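Local coordinates for protein rhizavidin (Rhizobium etli, PDB 3EW1) that binds biotin with high affinity as a dimeric, secreted member of the avidin family, at residues I29-F34 and G59-T64; V42-A45 and Q51-P54; Y88-G93 and E97-W102; N103-G108 and P112-G117. One frame throughout, in Å; residues are numbered along the deposited sequence.

Interaction 1: I29-F34 and G59-T64; sequences IQVDSF and GRVNGT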
loop_
_atom_site.group_PDB
_atom_site.type_symbol
_atom_site.label_atom_id
_atom_site.label_comp_id
_atom_site.label_asym_id
_atom_site.label_seq_id
_atom_site.Cartn_x
_atom_site.Cartn_y
_atom_site.Cartn_z
ATOM N N ILE B 29 8.413 10.586 -2.571
ATOM C CA ILE B 29 7.100 10.497 -1.907
ATOM C C ILE B 29 6.598 11.834 -1.392
ATOM O O ILE B 29 7.364 12.772 -1.177
ATOM C CB ILE B 29 7.023 9.425 -0.769
ATOM C CG1 ILE B 29 7.867 9.819 0.455
ATOM C CG2 ILE B 29 7.364 8.039 -1.324
ATOM C CD1 ILE B 29 7.824 8.775 1.566
ATOM N N GLN B 30 5.281 11.912 -1.261
ATOM C CA GLN B 30 4.608 13.040 -0.669
ATOM C C GLN B 30 3.718 12.453 0.382
ATOM O O GLN B 30 2.912 11.560 0.103
ATOM C CB GLN B 30 3.736 13.812 -1.677
ATOM C CG GLN B 30 4.532 14.429 -2.803
ATOM C CD GLN B 30 4.746 13.449 -3.959
ATOM O OE1 GLN B 30 3.852 12.658 -4.289
ATOM N NE2 GLN B 30 5.899 13.523 -4.600
ATOM N N VAL B 31 3.834 12.934 1.595
ATOM C CA VAL B 31 3.004 12.501 2.699
ATOM C C VAL B 31 2.168 13.694 3.128
ATOM O O VAL B 31 2.723 14.740 3.459
ATOM C CB VAL B 31 3.871 12.026 3.900
ATOM C CG1 VAL B 31 2.969 11.552 5.032
ATOM C CG2 VAL B 31 4.866 10.948 3.476
ATOM N N ASP B 32 0.839 13.591 3.031
ATOM C CA ASP B 32 0.012 14.711 3.415
ATOM C C ASP B 32 -0.382 14.694 4.898
ATOM O O ASP B 32 -0.077 13.753 5.617
ATOM C CB ASP B 32 -1.187 14.902 2.458
ATOM C CG ASP B 32 -2.313 13.900 2.669
ATOM O OD1 ASP B 32 -2.353 13.176 3.693
ATOM O OD2 ASP B 32 -3.214 13.858 1.766
ATOM N N SER B 33 -1.054 15.751 5.329
ATOM C CA SER B 33 -1.404 15.904 6.744
ATOM C C SER B 33 -2.463 14.901 7.250
ATOM O O SER B 33 -2.658 14.784 8.473
ATOM C CB SER B 33 -1.850 17.339 7.008
ATOM O OG SER B 33 -3.048 17.587 6.289
ATOM N N PHE B 34 -3.111 14.176 6.318
ATOM C CA PHE B 34 -4.148 13.199 6.611
ATOM C C PHE B 34 -3.618 11.775 6.594
ATOM O O PHE B 34 -4.371 10.820 6.778
ATOM C CB PHE B 34 -5.287 13.349 5.568
ATOM C CG PHE B 34 -5.959 14.678 5.620
ATOM C CD1 PHE B 34 -5.732 15.626 4.633
ATOM C CD2 PHE B 34 -6.767 15.010 6.701
ATOM C CE1 PHE B 34 -6.327 16.907 4.703
ATOM C CE2 PHE B 34 -7.369 16.281 6.775
ATOM C CZ PHE B 34 -7.141 17.214 5.772
ATOM N N GLY B 59 0.218 4.900 -0.562
ATOM C CA GLY B 59 0.504 4.321 0.754
ATOM C C GLY B 59 -0.210 5.076 1.864
ATOM O O GLY B 59 -0.947 6.062 1.595
ATOM N N ARG B 60 0.052 4.663 3.111
ATOM C CA ARG B 60 -0.518 5.299 4.301
ATOM C C ARG B 60 0.534 5.333 5.379
ATOM O O ARG B 60 1.362 4.446 5.440
ATOM C CB ARG B 60 -1.733 4.527 4.846
ATOM C CG ARG B 60 -3.002 4.521 3.905
ATOM C CD ARG B 60 -3.797 5.845 3.910
ATOM N NE ARG B 60 -4.153 6.250 5.278
ATOM C CZ ARG B 60 -4.538 7.462 5.691
ATOM N NH1 ARG B 60 -4.690 8.476 4.842
ATOM N NH2 ARG B 60 -4.752 7.655 6.999
ATOM N N VAL B 61 0.468 6.353 6.225
ATOM C CA VAL B 61 1.376 6.464 7.371
ATOM C C VAL B 61 0.554 6.513 8.645
ATOM O O VAL B 61 -0.577 7.024 8.648
ATOM C CB VAL B 61 2.228 7.721 7.255
ATOM C CG1 VAL B 61 2.790 8.125 8.607
ATOM C CG2 VAL B 61 3.338 7.491 6.228
ATOM N N ASN B 62 1.096 5.934 9.700
ATOM C CA ASN B 62 0.543 6.093 11.042
ATOM C C ASN B 62 1.734 6.230 11.961
ATOM O O ASN B 62 2.417 5.258 12.201
ATOM C CB ASN B 62 -0.310 4.880 11.431
ATOM C CG ASN B 62 -0.872 4.964 12.866
ATOM O OD1 ASN B 62 -0.810 6.004 13.531
ATOM N ND2 ASN B 62 -1.441 3.900 13.322
ATOM N N GLY B 63 1.966 7.434 12.440
ATOM C CA GLY B 63 3.128 7.632 13.340
ATOM C C GLY B 63 4.418 7.462 12.544
ATOM O O GLY B 63 4.575 8.084 11.503
ATOM N N THR B 64 5.316 6.583 12.997
ATOM C CA THR B 64 6.518 6.285 12.228
ATOM C C THR B 64 6.336 5.115 11.278
ATOM O O THR B 64 7.268 4.725 10.576
ATOM C CB THR B 64 7.711 5.929 13.144
ATOM O OG1 THR B 64 7.361 4.826 13.989
ATOM C CG2 THR B 64 8.090 7.110 14.014
#
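The guanidinium of Arg-60 presents its edge to the carbonyl oxygen of Phe-34, and both terminal nitrogens converge on that one atom. NH1 of Arg-60 gives the better bond, 3.1 Å to Phe-34 O, while NH2 of the same group makes a weak one. Neither is straight: the N-H of NH1 meets the oxygen at 138°, and this donor stands above the carbonyl plane of Phe-34, away from a lone pair. The phenyl ring of Phe-34 takes no part in this grip; one of its faces has Ser-33 OG above it, displaced toward the rim.

The CB of Arg-60 points away from residues 29-34, and bends at chi2 and chi3 (-76° and -53°) fold the chain back so that the cation reaches the turn. Residues 32-34 form an Asx turn, in which Asp-32 OD1 accepts from Phe-34 N at 2.9 Å. The carboxylate stays 5.4 Å from the cation, measured from Asp-32 OD1 to Arg-60 NH1, too far for a salt bridge, though a weak attraction is likely. Beside this polar pair, a methyl of each valine meets, Val-31 CG1 lying 4.2 Å from Val-61 CG2.

Strands 26-31 and 54-62 are not neighbours in the avidin barrel; strand 36-42 runs between them, bonding to both, which explains the 7.8 Å between Val-31 CA and Val-61 CA. Asn-36, at the start of that middle strand, takes a hydrogen bond from Arg-60 NH1 through OD1 and gives its backbone N-H to Asp-32 OD1, while Val-37 touches Val-61.

Interaction 2: V42-A45 and Q51-P54; sequences VNRA and QNSP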
loop_
_atom_site.group_PDB
_atom_site.type_symbol
_atom_site.label_atom_id
_atom_site.label_comp_id
_atom_site.label_asym_id
_atom_site.label_seq_id
_atom_site.Cartn_x
_atom_site.Cartn_y
_atom_site.Cartn_z
ATOM N N VAL B 42 11.184 4.209 -8.904
ATOM C CA VAL B 42 12.031 3.830 -10.048
ATOM C C VAL B 42 12.870 2.633 -9.621
ATOM O O VAL B 42 13.720 2.721 -8.716
ATOM C CB VAL B 42 12.953 4.970 -10.613
ATOM C CG1 VAL B 42 13.690 4.463 -11.851
ATOM C CG2 VAL B 42 12.132 6.193 -10.999
ATOM N N ASN B 43 12.602 1.500 -10.245
ATOM C CA ASN B 43 13.265 0.261 -9.963
ATOM C C ASN B 43 14.596 0.200 -10.707
ATOM O O ASN B 43 14.664 0.527 -11.891
ATOM C CB ASN B 43 12.352 -0.892 -10.378
ATOM C CG ASN B 43 13.024 -2.215 -10.304
ATOM O OD1 ASN B 43 13.702 -2.540 -9.306
ATOM N ND2 ASN B 43 12.839 -3.032 -11.344
ATOM N N ARG B 44 15.641 -0.201 -9.982
ATOM C CA ARG B 44 16.965 -0.425 -10.542
ATOM C C ARG B 44 17.572 -1.737 -10.033
ATOM O O ARG B 44 18.786 -1.927 -10.128
ATOM C CB ARG B 44 17.883 0.754 -10.214
ATOM C CG ARG B 44 17.436 2.042 -10.831
ATOM C CD ARG B 44 18.453 3.123 -10.646
ATOM N NE ARG B 44 17.927 4.371 -11.169
ATOM C CZ ARG B 44 17.141 5.191 -10.477
ATOM N NH1 ARG B 44 16.816 4.880 -9.234
ATOM N NH2 ARG B 44 16.693 6.318 -11.028
ATOM N N ALA B 45 16.742 -2.644 -9.514
ATOM C CA ALA B 45 17.219 -3.927 -8.988
ATOM C C ALA B 45 17.781 -4.774 -10.097
ATOM O O ALA B 45 17.109 -5.048 -11.080
ATOM C CB ALA B 45 16.128 -4.673 -8.266
ATOM N N GLN B 51 12.735 -1.581 -15.191
ATOM C CA GLN B 51 13.740 -0.661 -14.632
ATOM C C GLN B 51 13.700 0.708 -15.302
ATOM O O GLN B 51 13.272 0.841 -16.442
ATOM C CB GLN B 51 15.180 -1.220 -14.719
ATOM C CG GLN B 51 15.405 -2.533 -13.996
ATOM C CD GLN B 51 16.880 -2.929 -13.945
ATOM O OE1 GLN B 51 17.744 -2.098 -13.661
ATOM N NE2 GLN B 51 17.166 -4.191 -14.236
ATOM N N ASN B 52 14.190 1.733 -14.594
ATOM C CA ASN B 52 14.473 3.049 -15.171
ATOM C C ASN B 52 13.284 3.838 -15.715
ATOM O O ASN B 52 13.456 4.679 -16.595
ATOM C CB ASN B 52 15.521 2.951 -16.298
ATOM C CG ASN B 52 16.706 2.102 -15.940
ATOM O OD1 ASN B 52 17.366 2.339 -14.928
ATOM N ND2 ASN B 52 17.000 1.096 -16.782
ATOM N N SER B 53 12.073 3.550 -15.245
ATOM C CA SER B 53 10.908 4.388 -15.574
ATOM C C SER B 53 10.039 4.500 -14.324
ATOM O O SER B 53 10.072 3.600 -13.474
ATOM C CB SER B 53 10.102 3.852 -16.791
ATOM O OG SER B 53 9.458 2.633 -16.511
ATOM N N PRO B 54 9.319 5.631 -14.167
ATOM C CA PRO B 54 8.629 5.809 -12.873
ATOM C C PRO B 54 7.307 5.096 -12.845
ATOM O O PRO B 54 6.559 5.171 -13.838
ATOM C CB PRO B 54 8.409 7.338 -12.779
ATOM C CG PRO B 54 8.367 7.803 -14.264
ATOM C CD PRO B 54 9.125 6.782 -15.078
HETATM O O HOH W 1 11.383 1.500 -12.895
HETATM O O HOH W 2 17.990 4.643 -14.032
HETATM O O HOH W 3 20.124 -2.541 -12.561
#
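Gln-51 opens residues 51-54 by laying its side chain across residues 43-45. Gln-51 CG sits 3.7 Å from Asn-43 ND2, the two amide planes 54° apart, and its OE1 comes over the backbone of Arg-44. The extended chain beyond CG brings the amide this far; NE2 then bonds to Thr-48 O, while a water lies within bonding distance of both Gln-51 OE1 and Arg-44 O. Gln-51 also makes a bent CA-H...O contact with Asn-43 O, which is 3.1 Å from Gln-51 CA.

Next comes Asn-52, whose backbone N gives the one direct hydrogen bond between the segments, 3.0 Å to Asn-43 O, fairly straight at 157°. Asn-52 CA packs at 3.7 Å against Val-42 CG1, a methyl that also lies over a face of the Arg-44 guanidinium, displaced toward its rim. Farther out, a water sits between Asn-52 OD1 and Arg-44 NE, the two side chains crossing at about a right angle. Arg-44 NH1 has its own partners in Thr-26 OG1 and Gly-24 O.

Ser-53 contributes its carbonyl: a water sits between Ser-53 O and Asn-43 N. Pro-54 ends residues 51-54 with Pro-54 CB 4.3 Å from Val-42 CG2.

Asn-43 is a biotin-binding residue, and its amide is fixed at both ends. Asn-43 OD1 closes an Asx turn by accepting from Ala-45 N at 3.0 Å, and ND2 bonds to Thr-48 OG1. With Tyr-41 and Gly-49, also biotin-binding, close by, this pairing, one direct bond supplemented by waters, is consistent with Asn-43 being held in place by its own loop while no biotin is bound to this chain.

Interaction 3: Y88-G93 and E97-W102; sequences YAQVNG and EIVTSW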
loop_
_atom_site.group_PDB
_atom_site.type_symbol
_atom_site.label_atom_id
_atom_site.label_comp_id
_atom_site.label_asym_id
_atom_site.label_seq_id
_atom_site.Cartn_x
_atom_site.Cartn_y
_atom_site.Cartn_z
ATOM N N TYR B 88 8.841 0.906 8.883
ATOM C CA TYR B 88 8.852 2.076 9.757
ATOM C C TYR B 88 10.067 2.949 9.490
ATOM O O TYR B 88 11.053 2.481 8.945
ATOM C CB TYR B 88 8.875 1.604 11.214
ATOM C CG TYR B 88 10.017 0.621 11.515
ATOM C CD1 TYR B 88 9.858 -0.763 11.341
ATOM C CD2 TYR B 88 11.281 1.087 11.938
ATOM C CE1 TYR B 88 10.931 -1.650 11.597
ATOM C CE2 TYR B 88 12.335 0.221 12.188
ATOM C CZ TYR B 88 12.157 -1.132 12.035
ATOM O OH TYR B 88 13.206 -1.967 12.308
ATOM N N ALA B 89 9.946 4.224 9.832
ATOM C CA ALA B 89 11.048 5.199 9.766
ATOM C C ALA B 89 11.831 5.178 11.072
ATOM O O ALA B 89 11.229 5.094 12.141
ATOM C CB ALA B 89 10.508 6.597 9.525
ATOM N N GLN B 90 13.166 5.243 10.981
ATOM C CA GLN B 90 13.988 5.459 12.181
ATOM C C GLN B 90 15.230 6.234 11.773
ATOM O O GLN B 90 15.503 6.416 10.585
ATOM C CB GLN B 90 14.396 4.133 12.781
ATOM C CG GLN B 90 15.171 3.241 11.830
ATOM C CD GLN B 90 15.692 1.984 12.517
ATOM O OE1 GLN B 90 15.254 1.614 13.631
ATOM N NE2 GLN B 90 16.636 1.323 11.861
ATOM N N VAL B 91 15.977 6.704 12.767
ATOM C CA VAL B 91 17.141 7.518 12.509
ATOM C C VAL B 91 18.383 6.689 12.822
ATOM O O VAL B 91 18.396 5.952 13.812
ATOM C CB VAL B 91 17.082 8.793 13.381
ATOM C CG1 VAL B 91 18.367 9.609 13.261
ATOM C CG2 VAL B 91 15.935 9.665 12.960
ATOM N N ASN B 92 19.389 6.792 11.960
ATOM C CA ASN B 92 20.729 6.283 12.262
ATOM C C ASN B 92 21.797 7.099 11.549
ATOM O O ASN B 92 21.572 7.606 10.443
ATOM C CB ASN B 92 20.862 4.795 11.914
ATOM C CG ASN B 92 21.044 4.542 10.422
ATOM O OD1 ASN B 92 21.917 3.767 10.024
ATOM N ND2 ASN B 92 20.218 5.188 9.591
ATOM N N GLY B 93 22.957 7.232 12.186
ATOM C CA GLY B 93 24.082 7.967 11.598
ATOM C C GLY B 93 23.662 9.332 11.058
ATOM O O GLY B 93 24.117 9.749 9.986
ATOM N N GLU B 97 15.963 6.651 7.777
ATOM C CA GLU B 97 15.867 5.481 6.879
ATOM C C GLU B 97 14.504 4.841 7.087
ATOM O O GLU B 97 13.880 5.002 8.151
ATOM C CB GLU B 97 17.004 4.456 7.098
ATOM C CG GLU B 97 17.045 3.830 8.494
ATOM C CD GLU B 97 18.199 2.815 8.716
ATOM O OE1 GLU B 97 18.232 2.222 9.830
ATOM O OE2 GLU B 97 19.064 2.615 7.809
ATOM N N ILE B 98 14.011 4.156 6.056
ATOM C CA ILE B 98 12.778 3.400 6.228
ATOM C C ILE B 98 13.111 1.938 6.077
ATOM O O ILE B 98 13.636 1.534 5.048
ATOM C CB ILE B 98 11.729 3.818 5.174
ATOM C CG1 ILE B 98 11.478 5.334 5.246
ATOM C CG2 ILE B 98 10.399 3.062 5.365
ATOM C CD1 ILE B 98 10.594 5.929 4.105
ATOM N N VAL B 99 12.844 1.157 7.113
ATOM C CA VAL B 99 13.138 -0.266 7.137
ATOM C C VAL B 99 11.847 -0.999 6.812
ATOM O O VAL B 99 10.813 -0.798 7.479
ATOM C CB VAL B 99 13.655 -0.721 8.532
ATOM C CG1 VAL B 99 13.863 -2.242 8.559
ATOM C CG2 VAL B 99 14.974 -0.017 8.893
ATOM N N THR B 100 11.899 -1.831 5.769
ATOM C CA THR B 100 10.681 -2.480 5.252
ATOM C C THR B 100 10.832 -3.976 4.958
ATOM O O THR B 100 11.940 -4.457 4.694
ATOM C CB THR B 100 10.201 -1.840 3.910
ATOM O OG1 THR B 100 11.078 -2.194 2.845
ATOM C CG2 THR B 100 10.010 -0.340 3.975
ATOM N N SER B 101 9.703 -4.694 4.991
ATOM C CA SER B 101 9.529 -6.038 4.353
ATOM C C SER B 101 8.626 -5.828 3.209
ATOM O O SER B 101 7.740 -4.980 3.296
ATOM C CB SER B 101 8.840 -6.999 5.315
ATOM O OG SER B 101 9.731 -7.242 6.420
ATOM N N TRP B 102 8.837 -6.613 2.146
ATOM C CA TRP B 102 7.967 -6.537 0.959
ATOM C C TRP B 102 7.536 -7.907 0.523
ATOM O O TRP B 102 8.193 -8.932 0.785
ATOM C CB TRP B 102 8.623 -5.765 -0.190
ATOM C CG TRP B 102 10.008 -6.222 -0.650
ATOM C CD1 TRP B 102 11.228 -5.648 -0.346
ATOM C CD2 TRP B 102 10.299 -7.319 -1.546
ATOM N NE1 TRP B 102 12.242 -6.341 -0.972
ATOM C CE2 TRP B 102 11.705 -7.365 -1.712
ATOM C CE3 TRP B 102 9.516 -8.280 -2.186
ATOM C CZ2 TRP B 102 12.339 -8.330 -2.501
ATOM C CZ3 TRP B 102 10.150 -9.246 -2.985
ATOM C CH2 TRP B 102 11.542 -9.262 -3.133
#
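Glu-97 and Gln-90 run alongside each other in the same direction, their flat ends almost in one plane, and Gln-90 NE2 donates to Glu-97 OE1 at 2.7 Å. The proton arrives on the anti side of the carboxylate, 17° out of its plane. Next along, Val-99 CB sits over one face of the Tyr-88 ring, displaced toward the rim, in a CH-pi contact 4.2 Å from the ring centroid. Chi1 of 54° in Tyr-88 and 58° in Gln-90 sets each CG between backbone N and carbonyl carbon, and Gln-90 OE1 ends up at the edge of the tyrosine ring, in its plane.

Under these side chains runs an antiparallel beta hairpin, strands 78-92 and 95-108 of the avidin barrel. Tyr-88 with Val-99 and Gln-90 with Glu-97 are hydrogen-bonded pairs; between them Ala-89 and Ile-98 form a non-hydrogen-bonded pair facing the other side of the sheet.

Farther out, Gln-122 NE2 of strand 111-124 bonds to Glu-97 OE2, giving the carboxylate a second partner. Thr-120 packs against both Glu-97 and Val-99, while Pro-112 of the second subunit touches Tyr-88.

Interaction 4: N103-G108 and P112-G117; sequences NLAYEG and PAIEQG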
loop_
_atom_site.group_PDB
_atom_site.type_symbol
_atom_site.label_atom_id
_atom_site.label_comp_id
_atom_site.label_asym_id
_atom_site.label_seq_id
_atom_site.Cartn_x
_atom_site.Cartn_y
_atom_site.Cartn_z
ATOM N N ASN B 103 6.371 -7.893 -0.136
ATOM C CA ASN B 103 5.843 -9.013 -0.889
ATOM C C ASN B 103 5.703 -8.592 -2.343
ATOM O O ASN B 103 5.339 -7.468 -2.625
ATOM C CB ASN B 103 4.486 -9.445 -0.326
ATOM C CG ASN B 103 4.624 -10.167 1.013
ATOM O OD1 ASN B 103 5.458 -11.091 1.150
ATOM N ND2 ASN B 103 3.774 -9.819 1.976
ATOM N N LEU B 104 6.006 -9.521 -3.244
ATOM C CA LEU B 104 5.846 -9.313 -4.679
ATOM C C LEU B 104 4.930 -10.429 -5.168
ATOM O O LEU B 104 5.266 -11.615 -5.036
ATOM C CB LEU B 104 7.220 -9.403 -5.385
ATOM C CG LEU B 104 7.337 -9.542 -6.908
ATOM C CD1 LEU B 104 6.693 -8.353 -7.597
ATOM C CD2 LEU B 104 8.809 -9.692 -7.333
ATOM N N ALA B 105 3.780 -10.036 -5.706
ATOM C CA ALA B 105 2.844 -10.982 -6.319
ATOM C C ALA B 105 3.046 -10.958 -7.831
ATOM O O ALA B 105 3.040 -9.902 -8.453
ATOM C CB ALA B 105 1.377 -10.644 -5.955
ATOM N N TYR B 106 3.194 -12.136 -8.409
ATOM C CA TYR B 106 3.546 -12.224 -9.824
ATOM C C TYR B 106 3.061 -13.538 -10.435
ATOM O O TYR B 106 2.583 -14.427 -9.725
ATOM C CB TYR B 106 5.082 -12.039 -10.001
ATOM C CG TYR B 106 5.863 -13.191 -9.458
ATOM C CD1 TYR B 106 6.052 -13.337 -8.081
ATOM C CD2 TYR B 106 6.387 -14.172 -10.320
ATOM C CE1 TYR B 106 6.734 -14.412 -7.553
ATOM C CE2 TYR B 106 7.087 -15.259 -9.802
ATOM C CZ TYR B 106 7.255 -15.372 -8.421
ATOM O OH TYR B 106 7.934 -16.439 -7.873
ATOM N N GLU B 107 3.182 -13.633 -11.748
ATOM C CA GLU B 107 2.814 -14.849 -12.453
ATOM C C GLU B 107 4.075 -15.698 -12.583
ATOM O O GLU B 107 4.980 -15.356 -13.326
ATOM C CB GLU B 107 2.221 -14.475 -13.813
ATOM C CG GLU B 107 1.407 -15.566 -14.486
ATOM C CD GLU B 107 0.154 -15.959 -13.718
ATOM O OE1 GLU B 107 -0.689 -15.089 -13.350
ATOM O OE2 GLU B 107 0.000 -17.173 -13.507
ATOM N N GLY B 108 4.152 -16.784 -11.819
ATOM C CA GLY B 108 5.274 -17.717 -11.915
ATOM C C GLY B 108 4.959 -18.861 -12.871
ATOM O O GLY B 108 3.885 -18.887 -13.488
ATOM N N PRO B 112 -0.093 -17.801 -10.199
ATOM C CA PRO B 112 0.305 -16.677 -9.335
ATOM C C PRO B 112 1.098 -17.133 -8.134
ATOM O O PRO B 112 0.841 -18.217 -7.599
ATOM C CB PRO B 112 -1.028 -16.084 -8.868
ATOM C CG PRO B 112 -2.057 -16.588 -9.797
ATOM C CD PRO B 112 -1.560 -17.894 -10.358
ATOM N N ALA B 113 2.058 -16.308 -7.710
ATOM C CA ALA B 113 2.899 -16.635 -6.554
ATOM C C ALA B 113 3.325 -15.366 -5.850
ATOM O O ALA B 113 3.228 -14.283 -6.410
ATOM C CB ALA B 113 4.133 -17.406 -6.983
ATOM N N ILE B 114 3.793 -15.522 -4.620
ATOM C CA ILE B 114 4.281 -14.388 -3.838
ATOM C C ILE B 114 5.768 -14.615 -3.494
ATOM O O ILE B 114 6.133 -15.671 -2.987
ATOM C CB ILE B 114 3.462 -14.212 -2.525
ATOM C CG1 ILE B 114 1.940 -14.248 -2.750
ATOM C CG2 ILE B 114 3.945 -12.977 -1.731
ATOM C CD1 ILE B 114 1.359 -13.360 -3.778
ATOM N N GLU B 115 6.621 -13.633 -3.772
ATOM C CA GLU B 115 8.023 -13.645 -3.343
ATOM C C GLU B 115 8.176 -12.634 -2.165
ATOM O O GLU B 115 7.454 -11.664 -2.098
ATOM C CB GLU B 115 8.909 -13.259 -4.526
ATOM C CG GLU B 115 10.352 -12.964 -4.225
ATOM C CD GLU B 115 11.258 -14.171 -4.384
ATOM O OE1 GLU B 115 10.865 -15.289 -3.974
ATOM O OE2 GLU B 115 12.377 -13.990 -4.917
ATOM N N GLN B 116 9.098 -12.876 -1.240
ATOM C CA GLN B 116 9.276 -11.995 -0.078
ATOM C C GLN B 116 10.683 -11.496 0.021
ATOM O O GLN B 116 11.613 -12.172 -0.416
ATOM C CB GLN B 116 8.974 -12.746 1.208
ATOM C CG GLN B 116 7.627 -13.449 1.213
ATOM C CD GLN B 116 7.261 -13.939 2.589
ATOM O OE1 GLN B 116 8.086 -14.543 3.275
ATOM N NE2 GLN B 116 6.036 -13.664 3.015
ATOM N N GLY B 117 10.838 -10.320 0.622
ATOM C CA GLY B 117 12.167 -9.728 0.809
ATOM C C GLY B 117 12.182 -8.564 1.776
ATOM O O GLY B 117 11.200 -8.276 2.438
HETATM O O HOH W 4 7.958 -17.082 -4.944
#
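Asn-103 and Gln-116 stand side by side at one end of an antiparallel beta hairpin, formed by strands 95-108 and 111-124, the last two of the avidin barrel. Gln-116 NE2 donates to Asn-103 OD1 at 3.2 Å, in the carbonyl plane and on a lone pair, but bent to 135° at the hydrogen. Both residues carry CG anti to the carbonyl carbon, which sends the amides in the same direction. Asn-103 packs on Asn-103 and Gln-116 on Gln-116 of the second subunit, consistent with a nearby dimer axis.

On this same face Ile-114 reaches across to strand 95-108. Its chi2 of -52° turns Ile-114 CD1 onto Ala-105 CB, a tight 3.5 Å, while CG2 rests by the side chain of Asn-103. Glu-107 bends at chi2 to run alongside the ring of Pro-112.

The opposite face is led by Tyr-106. With chi1 at 69° its ring leans over the partner strand: Tyr-106 CD1 comes 3.4 Å from Ala-113 O, CZ of the ring meets Ala-113 CB, and Glu-115 N lies near the ring plane at the edge. Glu-115 starts out beside the ring, Glu-115 CB 3.9 Å from Tyr-106 CE1, before its carboxylate turns away from the pairing. Ser-81, a biotin-binding residue, touches both Tyr-106 and Leu-104.

Beneath, Leu-104 with Glu-115 and Tyr-106 with Ala-113 pair through four backbone hydrogen bonds, the shortest 2.7 Å from Glu-115 N to Leu-104 O. At the far tip of the tyrosine, a water 3.0 Å from Tyr-106 OH donates to Ile-114 O.

Overall arrangement
Interactions 3 and 4 are successive hairpins sharing strand 95-108, and they meet where Trp-102 N and Gly-117 O probably hydrogen-bond; both combine paired backbone with side-chain packing. Interaction 4, about 19 Å from the chain centre, is a surface contact, whereas interactions 1, 2 and 3 are partly buried at 11 to 12 Å. Interaction 1 skips a strand, has no backbone pairing and relies on one arginine and a pair of valine methyls; it touches interaction 3 through Thr-64 O and Ala-89 N. Interaction 2, within a single loop and bridged by water, lies across the chain's centre from interactions 1 and 3. The second subunit reaches interactions 1, 3 and 4 but leaves interaction 2 untouched.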